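PDB 1ZSW: glyoxalase family protein from Bacillus cereus, which binds a zinc ion and belongs to the glyoxalase/dioxygenase (vicinal oxygen chelate) superfamily, though which reaction it may catalyse is unknown. Local coordinates for residues His32-Val37 against His245-Arg250; Lys281-Arg286 against Phe293-Asp298; His70-Asp75 against Glu83-Glu88. All coordinates share one frame; numbering follows the deposited sequence.

Interaction 1: residues His32-Val37 against His245-Arg250; sequences HHISMV and HHLAIR. With ZN (zinc ion), chain B.
The zinc site is built across this contact: His-33 and His-246, one from each strand, bind the metal through NE2, each at 2.1 Å, and Glu-294 supplies the third protein ligand. The two imidazoles meet rim to rim with planes 87° apart. Both stand on the face of the sheet that carries Ser-35 and Ala-248, and the matching chi1 of 64° leans each ring over toward the other strand, where the NE2 atoms converge on the zinc. Small residues fit beneath them: Ala-248 CB lies under the His-33 ring, 3.3 Å from CE1, and Ser-35 CB supports the His-246 ring in the same way. This near-symmetry fits the paired beta-alpha-beta-beta-beta modules of the vicinal oxygen chelate fold, whose two halves are joined here by antiparallel strands. Two classic beta bulges interrupt the ladder, His-32 and His-33 opposite Ala-248, His-245 and His-246 opposite Ser-35. In each bulge the first histidine accepts a bond from the metal ligand: ND1 of His-33 donates to ND1 of His-32 at 2.8 Å, and ND1 of His-246 to ND1 of His-245, also at 2.8 Å. Both N-H groups point almost straight at their acceptors, 174°, which fixes the rotation of the rings.

Interaction 2: residues Lys281-Arg286 against Phe293-Asp298; sequences KSLYFR and FEIATD. With ZN (zinc ion), chain B.
Glu-294 and its neighbours Ser-282 and Tyr-284 form the metal-facing side of a beta hairpin, strand 280-286 paired with strand 292-300, in the C-terminal half of the chain, whose sequence belongs to the glyoxalase superfamily. The polar contacts centre on the carboxylate. Glu-294 OE1 binds the zinc at 2.0 Å, sharing it with His-33 and His-246, while OE2 accepts a hydrogen bond from Ser-282 OG at 2.7 Å on its anti lone pair, the side away from OE1. Serine suits this place because its short arm puts a donor beside the carboxylate without crowding the metal. At the far end, Lys-281 N donates to Thr-297 OG1, a hydroxyl that is also hydrogen-bonded to the carbonyl of Gly-299.

Stacking holds the glutamate from the side. The Tyr-284 ring lies alongside it, ring and carboxylate planes 22° apart, with Glu-294 CG over one face, 3.9 Å from the ring centroid. CG anti to the backbone N (chi1 177°) and an extended chain beyond it carry OE1 out to the zinc alongside the tyrosine ring. The Tyr-284 hydroxyl is hydrogen-bonded to Arg-277 NE.

Apolar packing fills the other face, which turns to helix 254-266. Leu-283 and Ile-295 run side by side, CD1 to CD1 4.0 Å. Phe-293 CB sits over the Phe-285 ring, 3.7 Å from CE2; the two rings are nearly parallel but slid apart, so their overlap is slight. Branched and aromatic side chains suit a surface buried against a helix.

Backbone bonds pair Leu-283 with Ile-295 and Phe-285 with Phe-293. With one oxygen on the metal and the other on a serine hydroxyl, the carboxylate is held at both oxygens, its rotation fixed while OE1 faces the zinc.

Interaction 3: residues His70-Asp75 against Glu83-Glu88; sequences HLFYGD and ELSFFE
With CG anti to its backbone N (chi1 -168°), His-70 leans its imidazole across to the partner strand, to Ser-85 and Phe-87, while the Phe-87 ring, its CG anti to the carbonyl carbon (chi1 -65°), rises beside it. The two belong to the beta hairpin of strands 69-74 and 83-88, in the N-terminal glyoxalase-type half of the chain. Their rings stack face to face, centroids 3.9 Å apart and planes at 20°, with Phe-87 CE2 over the centre of the imidazole. In the conformer described, Phe-72 CE1 lies near the rim of the opposite face. A flat ring with a polar rim suits such a slot, since it can stack on Phe-87 and still form a bond at its edge: His-70 NE2 and Ser-85 OG are hydrogen-bonded at 2.8 Å, and that hydroxyl is also hydrogen-bonded to Ser-35. The serine is small enough for its CB to lie over a face of the Phe-72 ring, again in the conformer described.

On the reverse face, Leu-71, Tyr-73 and Phe-86 face helix 41-51, while Leu-84 packs on Ile-34 and Met-36 of the next strand; their mostly hydrophobic surfaces suit burial there. Backbone pairs Leu-71 with Phe-86 and Tyr-73 with Leu-84 join the strands. At the other end of the hairpin from His-70, Glu-83 is buried beside the zinc ligand His-33. Tyr-73 and Phe-86 cross at about a right angle, Phe-86 CD2 coming to the edge of the tyrosine ring, 3.7 Å from Tyr-73 CE1.

In the fold
All three contacts lie in one mixed eight-stranded sheet. Interaction 1 forms its middle, where the N-terminal and C-terminal halves of the chain meet; interaction 3 adjoins strand 31-38 on one side, and interaction 2 adjoins strand 244-251 on the other. Centres of interactions 1 and 2 are about 9 Å apart and those of 1 and 3 about 10 Å, whereas 2 and 3 are separated by about 16 Å and do not touch. Along the chain, interaction 3 is nested within the long span between the two strands of interaction 1, and interaction 2 follows. Arg-250 and Asp-298 form a salt bridge between interactions 1 and 2, which together assemble the zinc site from both halves.

Interaction 1: residues His32-Val37 against His245-Arg250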
loop_
_atom_site.group_PDB
_atom_site.type_symbol
_atom_site.label_atom_id
_atom_site.label_comp_id
_atom_site.label_asym_id
_atom_site.label_seq_id
_atom_site.Cartn_x
_atom_site.Cartn_y
_atom_site.Cartn_z
ATOM N N HIS A 32 5.729 -0.351 0.684
ATOM C CA HIS A 32 5.993 1.105 0.608
ATOM C C HIS A 32 4.693 1.898 0.654
ATOM O O HIS A 32 4.510 2.767 1.505
ATOM C CB HIS A 32 6.799 1.410 -0.666
ATOM C CG HIS A 32 7.315 2.813 -0.752
ATOM N ND1 HIS A 32 6.510 3.890 -1.056
ATOM C CD2 HIS A 32 8.575 3.301 -0.606
ATOM C CE1 HIS A 32 7.251 4.990 -1.109
ATOM N NE2 HIS A 32 8.505 4.664 -0.809
ATOM N N HIS A 33 3.779 1.582 -0.259
ATOM C CA HIS A 33 2.457 2.197 -0.261
ATOM C C HIS A 33 1.555 1.357 -1.091
ATOM O O HIS A 33 2.015 0.394 -1.735
ATOM C CB HIS A 33 2.477 3.646 -0.830
ATOM C CG HIS A 33 2.883 3.754 -2.272
ATOM N ND1 HIS A 33 4.205 3.900 -2.658
ATOM C CD2 HIS A 33 2.147 3.831 -3.415
ATOM C CE1 HIS A 33 4.267 4.010 -3.978
ATOM N NE2 HIS A 33 3.033 3.982 -4.461
ATOM N N ILE A 34 0.269 1.702 -1.079
ATOM C CA ILE A 34 -0.699 0.988 -1.914
ATOM C C ILE A 34 -1.650 2.037 -2.451
ATOM O O ILE A 34 -1.965 2.974 -1.716
ATOM C CB ILE A 34 -1.407 -0.140 -1.080
ATOM C CG1 ILE A 34 -2.273 -1.073 -1.941
ATOM C CG2 ILE A 34 -2.123 0.425 0.170
ATOM C CD1 ILE A 34 -2.468 -2.458 -1.257
ATOM N N SER A 35 -2.010 1.909 -3.719
ATOM C CA SER A 35 -2.780 2.954 -4.425
ATOM C C SER A 35 -4.071 2.405 -4.996
ATOM O O SER A 35 -4.050 1.318 -5.537
ATOM C CB SER A 35 -1.946 3.585 -5.550
ATOM O OG SER A 35 -0.853 4.275 -4.892
ATOM N N MET A 36 -5.129 3.221 -4.910
ATOM C CA MET A 36 -6.533 2.821 -5.162
ATOM C C MET A 36 -7.232 3.884 -5.980
ATOM O O MET A 36 -6.717 4.985 -6.200
ATOM C CB MET A 36 -7.258 2.732 -3.803
ATOM C CG MET A 36 -7.018 1.462 -2.985
ATOM S SD MET A 36 -5.378 1.321 -2.271
ATOM C CE MET A 36 -5.465 2.555 -0.980
ATOM N N VAL A 37 -8.421 3.539 -6.468
ATOM C CA VAL A 37 -9.275 4.468 -7.194
ATOM C C VAL A 37 -10.513 4.769 -6.360
ATOM O O VAL A 37 -11.149 3.840 -5.846
ATOM C CB VAL A 37 -9.682 3.828 -8.514
ATOM C CG1 VAL A 37 -10.745 4.684 -9.270
ATOM C CG2 VAL A 37 -8.446 3.626 -9.415
ATOM N N HIS A 245 -5.057 -0.406 -7.412
ATOM C CA HIS A 245 -4.395 -0.266 -8.678
ATOM C C HIS A 245 -2.996 -0.929 -8.671
ATOM O O HIS A 245 -2.650 -1.635 -9.592
ATOM C CB HIS A 245 -4.317 1.212 -9.056
ATOM C CG HIS A 245 -3.646 1.453 -10.362
ATOM N ND1 HIS A 245 -2.315 1.795 -10.446
ATOM C CD2 HIS A 245 -4.104 1.382 -11.633
ATOM C CE1 HIS A 245 -1.981 1.941 -11.719
ATOM N NE2 HIS A 245 -3.046 1.688 -12.460
ATOM N N HIS A 246 -2.260 -0.746 -7.584
ATOM C CA HIS A 246 -0.919 -1.374 -7.451
ATOM C C HIS A 246 -0.461 -1.399 -6.007
ATOM O O HIS A 246 -0.918 -0.626 -5.174
ATOM C CB HIS A 246 0.169 -0.660 -8.337
ATOM C CG HIS A 246 0.440 0.761 -7.962
ATOM N ND1 HIS A 246 -0.262 1.820 -8.508
ATOM C CD2 HIS A 246 1.398 1.307 -7.179
ATOM C CE1 HIS A 246 0.207 2.954 -8.004
ATOM N NE2 HIS A 246 1.203 2.669 -7.180
ATOM N N LEU A 247 0.500 -2.279 -5.753
ATOM C CA LEU A 247 1.181 -2.369 -4.470
ATOM C C LEU A 247 2.637 -2.022 -4.718
ATOM O O LEU A 247 3.234 -2.548 -5.688
ATOM C CB LEU A 247 1.122 -3.805 -3.915
ATOM C CG LEU A 247 2.015 -4.085 -2.699
ATOM C CD1 LEU A 247 1.582 -3.332 -1.466
ATOM C CD2 LEU A 247 2.037 -5.604 -2.412
ATOM N N ALA A 248 3.159 -1.107 -3.892
ATOM C CA ALA A 248 4.593 -0.740 -3.952
ATOM C C ALA A 248 5.340 -1.330 -2.787
ATOM O O ALA A 248 4.826 -1.313 -1.663
ATOM C CB ALA A 248 4.778 0.780 -3.954
ATOM N N ILE A 249 6.543 -1.835 -3.075
ATOM C CA ILE A 249 7.441 -2.387 -2.044
ATOM C C ILE A 249 8.678 -1.517 -1.926
ATOM O O ILE A 249 9.035 -0.851 -2.872
ATOM C CB ILE A 249 7.820 -3.860 -2.313
ATOM C CG1 ILE A 249 8.646 -4.007 -3.594
ATOM C CG2 ILE A 249 6.507 -4.715 -2.417
ATOM C CD1 ILE A 249 9.019 -5.486 -4.035
ATOM N N ARG A 250 9.320 -1.574 -0.756
ATOM C CA ARG A 250 10.400 -0.657 -0.404
ATOM C C ARG A 250 11.760 -1.140 -0.826
ATOM O O ARG A 250 12.118 -2.302 -0.576
ATOM C CB ARG A 250 10.479 -0.468 1.130
ATOM C CG ARG A 250 9.228 0.196 1.700
ATOM C CD ARG A 250 9.220 0.071 3.219
ATOM N NE ARG A 250 10.446 0.652 3.810
ATOM C CZ ARG A 250 10.848 0.461 5.065
ATOM N NH1 ARG A 250 10.132 -0.281 5.917
ATOM N NH2 ARG A 250 11.980 1.016 5.457
HETATM ZN ZN ZN B . 2.618 4.067 -6.541
#

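Interaction 2: residues Lys281-Arg286 against Phe293-Asp298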
loop_
_atom_site.group_PDB
_atom_site.type_symbol
_atom_site.label_atom_id
_atom_site.label_comp_id
_atom_site.label_asym_id
_atom_site.label_seq_id
_atom_site.Cartn_x
_atom_site.Cartn_y
_atom_site.Cartn_z
ATOM N N LYS A 281 11.898 7.518 -6.222
ATOM C CA LYS A 281 12.001 6.978 -7.572
ATOM C C LYS A 281 11.426 5.552 -7.574
ATOM O O LYS A 281 11.485 4.844 -6.551
ATOM C CB LYS A 281 13.440 6.971 -8.087
ATOM C CG LYS A 281 14.138 8.351 -8.084
ATOM C CD LYS A 281 15.347 8.208 -9.038
ATOM C CE LYS A 281 16.254 9.454 -9.086
ATOM N NZ LYS A 281 16.780 9.789 -7.759
ATOM N N SER A 282 10.854 5.156 -8.688
ATOM C CA SER A 282 10.239 3.834 -8.744
ATOM C C SER A 282 10.217 3.245 -10.134
ATOM O O SER A 282 10.451 3.968 -11.139
ATOM C CB SER A 282 8.857 3.935 -8.177
ATOM O OG SER A 282 7.980 4.565 -9.079
ATOM N N LEU A 283 9.881 1.961 -10.205
ATOM C CA LEU A 283 9.585 1.337 -11.460
ATOM C C LEU A 283 8.386 0.435 -11.257
ATOM O O LEU A 283 8.101 0.033 -10.113
ATOM C CB LEU A 283 10.786 0.550 -11.974
ATOM C CG LEU A 283 11.129 -0.730 -11.222
ATOM C CD1 LEU A 283 10.410 -1.964 -11.703
ATOM C CD2 LEU A 283 12.655 -0.936 -11.375
ATOM N N TYR A 284 7.648 0.213 -12.324
ATOM C CA TYR A 284 6.468 -0.655 -12.268
ATOM C C TYR A 284 6.649 -1.871 -13.170
ATOM O O TYR A 284 7.266 -1.817 -14.233
ATOM C CB TYR A 284 5.228 0.107 -12.769
ATOM C CG TYR A 284 4.918 1.385 -12.008
ATOM C CD1 TYR A 284 3.882 1.449 -11.054
ATOM C CD2 TYR A 284 5.689 2.541 -12.238
ATOM C CE1 TYR A 284 3.634 2.681 -10.394
ATOM C CE2 TYR A 284 5.469 3.721 -11.584
ATOM C CZ TYR A 284 4.452 3.793 -10.666
ATOM O OH TYR A 284 4.323 5.038 -10.066
ATOM N N PHE A 285 6.048 -2.993 -12.779
ATOM C CA PHE A 285 6.009 -4.162 -13.662
ATOM C C PHE A 285 4.792 -4.969 -13.291
ATOM O O PHE A 285 4.336 -4.914 -12.118
ATOM C CB PHE A 285 7.300 -5.026 -13.563
ATOM C CG PHE A 285 7.430 -5.800 -12.258
ATOM C CD1 PHE A 285 7.033 -7.136 -12.181
ATOM C CD2 PHE A 285 7.902 -5.172 -11.120
ATOM C CE1 PHE A 285 7.150 -7.830 -10.956
ATOM C CE2 PHE A 285 8.033 -5.866 -9.912
ATOM C CZ PHE A 285 7.639 -7.187 -9.849
ATOM N N ARG A 286 4.252 -5.695 -14.264
ATOM C CA ARG A 286 3.139 -6.624 -14.000
ATOM C C ARG A 286 3.673 -8.035 -14.010
ATOM O O ARG A 286 4.526 -8.397 -14.866
ATOM C CB ARG A 286 2.075 -6.489 -15.077
ATOM C CG ARG A 286 1.187 -5.375 -14.869
ATOM C CD ARG A 286 -0.097 -5.474 -15.689
ATOM N NE ARG A 286 -0.706 -4.157 -15.663
ATOM C CZ ARG A 286 -1.614 -3.728 -14.792
ATOM N NH1 ARG A 286 -2.102 -4.525 -13.841
ATOM N NH2 ARG A 286 -2.050 -2.472 -14.882
ATOM N N PHE A 293 2.920 -4.381 -9.720
ATOM C CA PHE A 293 3.773 -4.073 -8.603
ATOM C C PHE A 293 4.594 -2.823 -8.910
ATOM O O PHE A 293 4.904 -2.541 -10.096
ATOM C CB PHE A 293 4.775 -5.204 -8.394
ATOM C CG PHE A 293 4.231 -6.380 -7.683
ATOM C CD1 PHE A 293 3.949 -7.515 -8.379
ATOM C CD2 PHE A 293 4.085 -6.383 -6.296
ATOM C CE1 PHE A 293 3.498 -8.674 -7.733
ATOM C CE2 PHE A 293 3.609 -7.542 -5.640
ATOM C CZ PHE A 293 3.304 -8.681 -6.394
ATOM N N GLU A 294 4.958 -2.096 -7.875
ATOM C CA GLU A 294 5.882 -0.978 -8.033
ATOM C C GLU A 294 7.014 -1.206 -7.045
ATOM O O GLU A 294 6.802 -1.707 -5.922
ATOM C CB GLU A 294 5.134 0.310 -7.747
ATOM C CG GLU A 294 6.001 1.598 -7.793
ATOM C CD GLU A 294 5.220 2.833 -7.393
ATOM O OE1 GLU A 294 4.078 2.710 -6.902
ATOM O OE2 GLU A 294 5.768 3.943 -7.599
ATOM N N ILE A 295 8.226 -0.835 -7.446
ATOM C CA ILE A 295 9.369 -0.912 -6.541
ATOM C C ILE A 295 9.803 0.535 -6.307
ATOM O O ILE A 295 10.131 1.215 -7.264
ATOM C CB ILE A 295 10.531 -1.719 -7.192
ATOM C CG1 ILE A 295 10.001 -3.075 -7.675
ATOM C CG2 ILE A 295 11.682 -1.924 -6.179
ATOM C CD1 ILE A 295 11.045 -3.990 -8.348
ATOM N N ALA A 296 9.775 0.995 -5.055
ATOM C CA ALA A 296 9.953 2.418 -4.758
ATOM C C ALA A 296 11.043 2.624 -3.723
ATOM O O ALA A 296 11.112 1.920 -2.695
ATOM C CB ALA A 296 8.649 3.061 -4.263
ATOM N N THR A 297 11.863 3.656 -3.945
ATOM C CA THR A 297 12.816 4.023 -2.889
ATOM C C THR A 297 12.168 4.647 -1.649
ATOM O O THR A 297 11.147 5.361 -1.731
ATOM C CB THR A 297 13.910 4.992 -3.449
ATOM O OG1 THR A 297 13.305 6.248 -3.815
ATOM C CG2 THR A 297 14.623 4.362 -4.656
ATOM N N ASP A 298 12.759 4.406 -0.487
ATOM C CA ASP A 298 12.261 4.961 0.781
ATOM C C ASP A 298 12.292 6.473 0.790
ATOM O O ASP A 298 11.381 7.117 1.295
ATOM C CB ASP A 298 13.067 4.431 1.981
ATOM C CG ASP A 298 12.585 3.068 2.471
ATOM O OD1 ASP A 298 11.469 2.619 2.115
ATOM O OD2 ASP A 298 13.317 2.448 3.270
HETATM ZN ZN ZN B . 2.618 4.067 -6.541
#

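Interaction 3: residues His70-Asp75 against Glu83-Glu88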
loop_
_atom_site.group_PDB
_atom_site.type_symbol
_atom_site.label_atom_id
_atom_site.label_comp_id
_atom_site.label_asym_id
_atom_site.label_seq_id
_atom_site.Cartn_x
_atom_site.Cartn_y
_atom_site.Cartn_z
ATOM N N HIS A 70 -4.883 13.216 -6.591
ATOM C CA HIS A 70 -4.178 12.101 -6.007
ATOM C C HIS A 70 -3.981 12.457 -4.524
ATOM O O HIS A 70 -3.280 13.403 -4.176
ATOM C CB HIS A 70 -2.845 11.825 -6.739
ATOM C CG HIS A 70 -2.198 10.531 -6.374
ATOM N ND1 HIS A 70 -0.896 10.222 -6.724
ATOM C CD2 HIS A 70 -2.659 9.473 -5.658
ATOM C CE1 HIS A 70 -0.600 9.013 -6.272
ATOM N NE2 HIS A 70 -1.645 8.544 -5.612
ATOM N N LEU A 71 -4.648 11.721 -3.629
ATOM C CA LEU A 71 -4.605 12.009 -2.206
ATOM C C LEU A 71 -3.870 10.908 -1.433
ATOM O O LEU A 71 -4.098 9.707 -1.685
ATOM C CB LEU A 71 -6.047 12.121 -1.660
ATOM C CG LEU A 71 -7.064 12.948 -2.454
ATOM C CD1 LEU A 71 -8.332 12.935 -1.664
ATOM C CD2 LEU A 71 -6.575 14.392 -2.634
ATOM N N PHE A 72 -2.892 11.275 -0.589
ATOM C CA PHE A 72 -2.192 10.271 0.228
ATOM C C PHE A 72 -2.613 10.484 1.667
ATOM O O PHE A 72 -2.809 11.633 2.133
ATOM C CB PHE A 72 -0.645 10.414 0.221
ATOM C CG PHE A 72 0.045 10.042 -1.074
ATOM C CD1 PHE A 72 0.022 10.910 -2.161
ATOM C CD2 PHE A 72 0.791 8.861 -1.169
ATOM C CE1 PHE A 72 0.700 10.597 -3.340
ATOM C CE2 PHE A 72 1.479 8.530 -2.353
ATOM C CZ PHE A 72 1.427 9.404 -3.441
ATOM N N TYR A 73 -2.783 9.350 2.355
ATOM C CA TYR A 73 -2.989 9.277 3.814
ATOM C C TYR A 73 -1.918 8.387 4.430
ATOM O O TYR A 73 -1.447 7.426 3.811
ATOM C CB TYR A 73 -4.372 8.665 4.082
ATOM C CG TYR A 73 -5.502 9.384 3.356
ATOM C CD1 TYR A 73 -5.927 8.962 2.084
ATOM C CD2 TYR A 73 -6.114 10.539 3.917
ATOM C CE1 TYR A 73 -6.949 9.601 1.400
ATOM C CE2 TYR A 73 -7.141 11.209 3.216
ATOM C CZ TYR A 73 -7.544 10.723 1.964
ATOM O OH TYR A 73 -8.548 11.306 1.243
ATOM N N GLY A 74 -1.557 8.660 5.670
ATOM C CA GLY A 74 -0.587 7.833 6.356
ATOM C C GLY A 74 -0.357 8.326 7.752
ATOM O O GLY A 74 -1.248 8.873 8.369
ATOM N N ASP A 75 0.859 8.117 8.217
ATOM C CA ASP A 75 1.243 8.495 9.571
ATOM C C ASP A 75 1.659 9.969 9.586
ATOM O O ASP A 75 1.405 10.689 8.638
ATOM C CB ASP A 75 2.328 7.553 10.146
ATOM C CG ASP A 75 3.715 7.770 9.560
ATOM O OD1 ASP A 75 3.826 8.507 8.578
ATOM O OD2 ASP A 75 4.698 7.169 10.079
ATOM N N GLU A 83 1.441 4.513 3.797
ATOM C CA GLU A 83 0.799 5.338 2.804
ATOM C C GLU A 83 -0.282 4.584 2.037
ATOM O O GLU A 83 0.038 3.595 1.353
ATOM C CB GLU A 83 1.859 5.766 1.766
ATOM C CG GLU A 83 3.091 6.463 2.364
ATOM C CD GLU A 83 4.220 6.635 1.351
ATOM O OE1 GLU A 83 3.952 6.545 0.128
ATOM O OE2 GLU A 83 5.376 6.832 1.784
ATOM N N LEU A 84 -1.529 5.073 2.127
ATOM C CA LEU A 84 -2.629 4.651 1.246
ATOM C C LEU A 84 -2.930 5.844 0.368
ATOM O O LEU A 84 -3.169 6.938 0.868
ATOM C CB LEU A 84 -3.892 4.274 2.034
ATOM C CG LEU A 84 -3.877 3.305 3.218
ATOM C CD1 LEU A 84 -5.234 2.566 3.345
ATOM C CD2 LEU A 84 -2.726 2.322 3.278
ATOM N N SER A 85 -2.894 5.640 -0.936
ATOM C CA SER A 85 -3.191 6.777 -1.815
ATOM C C SER A 85 -4.358 6.438 -2.741
ATOM O O SER A 85 -4.630 5.248 -3.008
ATOM C CB SER A 85 -1.946 7.168 -2.583
ATOM O OG SER A 85 -1.869 6.460 -3.802
ATOM N N PHE A 86 -5.073 7.478 -3.177
ATOM C CA PHE A 86 -6.273 7.326 -3.985
ATOM C C PHE A 86 -6.263 8.328 -5.115
ATOM O O PHE A 86 -5.976 9.497 -4.874
ATOM C CB PHE A 86 -7.505 7.613 -3.104
ATOM C CG PHE A 86 -7.738 6.584 -2.045
ATOM C CD1 PHE A 86 -8.636 5.547 -2.309
ATOM C CD2 PHE A 86 -7.080 6.638 -0.804
ATOM C CE1 PHE A 86 -8.845 4.567 -1.381
ATOM C CE2 PHE A 86 -7.330 5.615 0.191
ATOM C CZ PHE A 86 -8.224 4.612 -0.132
ATOM N N PHE A 87 -6.580 7.859 -6.320
ATOM C CA PHE A 87 -6.801 8.730 -7.498
ATOM C C PHE A 87 -8.291 8.934 -7.540
ATOM O O PHE A 87 -9.043 7.957 -7.518
ATOM C CB PHE A 87 -6.345 7.993 -8.765
ATOM C CG PHE A 87 -4.870 7.736 -8.783
ATOM C CD1 PHE A 87 -4.363 6.471 -8.444
ATOM C CD2 PHE A 87 -3.987 8.765 -9.105
ATOM C CE1 PHE A 87 -2.982 6.238 -8.449
ATOM C CE2 PHE A 87 -2.605 8.536 -9.106
ATOM C CZ PHE A 87 -2.121 7.273 -8.782
ATOM N N GLU A 88 -8.727 10.190 -7.613
ATOM C CA GLU A 88 -10.155 10.460 -7.717
ATOM C C GLU A 88 -10.532 10.491 -9.179
ATOM O O GLU A 88 -10.007 11.307 -9.933
ATOM C CB GLU A 88 -10.565 11.798 -7.069
ATOM C CG GLU A 88 -12.098 12.002 -7.203
ATOM C CD GLU A 88 -12.572 13.456 -6.998
ATOM O OE1 GLU A 88 -13.586 13.675 -6.297
ATOM O OE2 GLU A 88 -11.932 14.364 -7.532
#